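Local structure of prolyl-tRNA synthetase (Naegleria fowleri, 6UYH) at residues 414-419 / 432-437. The protein probably attaches proline to its cognate tRNA, using ATP to activate the amino acid first, as a class II aminoacyl-tRNA synthetase. Sequence-based numbering, arbitrary orientation.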
loop_
_atom_site.group_PDB
_atom_site.type_symbol
_atom_site.label_atom_id
_atom_site.label_comp_id
_atom_site.label_asym_id
_atom_site.label_seq_id
_atom_site.Cartn_x
_atom_site.Cartn_y
_atom_site.Cartn_z
ATOM N N ASN A 414 10.071 19.445 -27.018
ATOM C CA ASN A 414 9.713 19.597 -28.427
ATOM C C ASN A 414 10.878 20.148 -29.239
ATOM O O ASN A 414 11.063 19.766 -30.401
ATOM C CB ASN A 414 8.486 20.502 -28.568
ATOM C CG ASN A 414 7.200 19.794 -28.205
ATOM O OD1 ASN A 414 7.083 18.581 -28.380
ATOM N ND2 ASN A 414 6.225 20.546 -27.700
ATOM N N GLU A 415 11.666 21.051 -28.647
ATOM C CA GLU A 415 12.867 21.560 -29.307
ATOM C C GLU A 415 13.894 20.465 -29.555
ATOM O O GLU A 415 14.779 20.639 -30.404
ATOM C CB GLU A 415 13.519 22.661 -28.464
ATOM C CG GLU A 415 12.786 23.993 -28.446
ATOM C CD GLU A 415 13.333 24.953 -27.391
ATOM O OE1 GLU A 415 14.044 24.501 -26.463
ATOM O OE2 GLU A 415 13.047 26.163 -27.490
ATOM N N ARG A 416 13.807 19.351 -28.824
ATOM C CA ARG A 416 14.792 18.279 -28.897
ATOM C C ARG A 416 14.263 17.066 -29.646
ATOM O O ARG A 416 14.820 15.972 -29.519
ATOM C CB ARG A 416 15.247 17.882 -27.494
ATOM C CG ARG A 416 15.835 19.034 -26.705
ATOM C CD ARG A 416 17.275 19.282 -27.061
ATOM N NE ARG A 416 18.140 18.268 -26.476
ATOM C CZ ARG A 416 18.568 18.297 -25.215
ATOM N NH1 ARG A 416 18.205 19.293 -24.416
ATOM N NH2 ARG A 416 19.355 17.329 -24.755
ATOM N N ILE A 417 13.184 17.239 -30.402
ATOM C CA ILE A 417 12.683 16.227 -31.328
ATOM C C ILE A 417 12.966 16.733 -32.736
ATOM O O ILE A 417 12.436 17.773 -33.146
ATOM C CB ILE A 417 11.188 15.954 -31.126
ATOM C CG1 ILE A 417 10.935 15.331 -29.753
ATOM C CG2 ILE A 417 10.672 15.017 -32.212
ATOM C CD1 ILE A 417 9.465 15.345 -29.349
ATOM N N VAL A 418 13.813 16.011 -33.465
ATOM C CA VAL A 418 14.294 16.423 -34.774
ATOM C C VAL A 418 13.830 15.398 -35.797
ATOM O O VAL A 418 14.031 14.194 -35.603
ATOM C CB VAL A 418 15.827 16.534 -34.793
ATOM C CG1 VAL A 418 16.312 16.934 -36.171
ATOM C CG2 VAL A 418 16.299 17.525 -33.726
ATOM N N VAL A 419 13.246 15.876 -36.893
ATOM C CA VAL A 419 12.950 15.015 -38.037
ATOM C C VAL A 419 14.256 14.700 -38.759
ATOM O O VAL A 419 14.939 15.604 -39.258
ATOM C CB VAL A 419 11.957 15.694 -38.988
ATOM C CG1 VAL A 419 11.709 14.815 -40.217
ATOM C CG2 VAL A 419 10.658 16.003 -38.276
ATOM N N SER A 432 23.947 14.943 -30.509
ATOM C CA SER A 432 23.708 16.215 -29.838
ATOM C C SER A 432 22.569 16.133 -28.825
ATOM O O SER A 432 22.090 17.172 -28.360
ATOM C CB SER A 432 23.436 17.321 -30.859
ATOM O OG SER A 432 22.431 16.949 -31.780
ATOM N N GLY A 433 22.138 14.927 -28.469
ATOM C CA GLY A 433 21.181 14.759 -27.388
ATOM C C GLY A 433 19.731 14.955 -27.759
ATOM O O GLY A 433 18.936 15.382 -26.919
ATOM N N ASN A 434 19.357 14.649 -28.992
ATOM C CA ASN A 434 17.989 14.799 -29.451
ATOM C C ASN A 434 17.322 13.443 -29.607
ATOM O O ASN A 434 17.982 12.407 -29.734
ATOM C CB ASN A 434 17.939 15.539 -30.792
ATOM C CG ASN A 434 18.481 16.942 -30.700
ATOM O OD1 ASN A 434 17.813 17.834 -30.189
ATOM N ND2 ASN A 434 19.702 17.154 -31.209
ATOM N N MET A 435 15.992 13.463 -29.569
ATOM C CA MET A 435 15.199 12.366 -30.086
ATOM C C MET A 435 14.942 12.616 -31.564
ATOM O O MET A 435 14.867 13.764 -32.007
ATOM C CB MET A 435 13.878 12.241 -29.333
ATOM C CG MET A 435 14.069 12.086 -27.844
ATOM S SD MET A 435 12.512 11.668 -27.039
ATOM C CE MET A 435 11.766 13.287 -26.906
ATOM N N CYS A 436 14.809 11.528 -32.322
ATOM C CA CYS A 436 14.781 11.586 -33.774
ATOM C C CYS A 436 13.518 10.924 -34.304
ATOM O O CYS A 436 13.198 9.798 -33.916
ATOM C CB CYS A 436 16.000 10.888 -34.373
ATOM S SG CYS A 436 17.565 11.537 -33.764
ATOM N N LEU A 437 12.834 11.610 -35.217
ATOM C CA LEU A 437 11.716 11.030 -35.945
ATOM C C LEU A 437 12.254 10.507 -37.266
ATOM O O LEU A 437 12.813 11.279 -38.058
ATOM C CB LEU A 437 10.608 12.055 -36.186
ATOM C CG LEU A 437 9.612 12.373 -35.077
ATOM C CD1 LEU A 437 8.843 13.642 -35.450
ATOM C CD2 LEU A 437 8.659 11.206 -34.852
HETATM O O HOH W 1 17.285 20.279 -31.062
#
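The carbonyl oxygen of Gly433 is gripped by two nitrogens of Arg416: NE lies 3.0 Å from Gly433 O, and NH2 lies 2.9 Å from the same oxygen. Both donors come from one face of the carbonyl, while the oxygen stays close to the guanidinium plane. A long arginine suits this place because its chain folds at chi2 (-82°), which turns CD back, and again at chi3, which places NE; NE and NH2 then meet the oxygen side-on. NH2 also bonds Ala228 O. Glycine suits the positive phi of Gly433, which closes a Schellman motif at the end of helix 423-431. Asn434 stands across Arg416, its amide nearly perpendicular to the guanidinium. Its OD1 and Glu415 O accept from one bridging water, each at 2.6 Å, while ND2 turns to Ala429 O of that helix.

Beyond this corner the backbones pair in parallel: Arg416 O accepts from Met435 N (2.8 Å), Val418 N donates to Met435 O (2.9 Å), and Val418 O accepts from Leu437 N. Beta-branched Ile417, Val418 and Val419 suit the extended chain; Ile417 and Val419, with Met435 and Leu437, form an apolar face against strand 505-512. There the flexible methionine brings its CE to 3.6 Å from Ile417 CG1. Val418, on the other face with Cys436, lays CG2 against Asn434 CG. The two parallel strands, joined through helix 423-431, make a beta-alpha-beta unit, most of it within the C-terminal region characteristic of this prolyl-tRNA synthetase family.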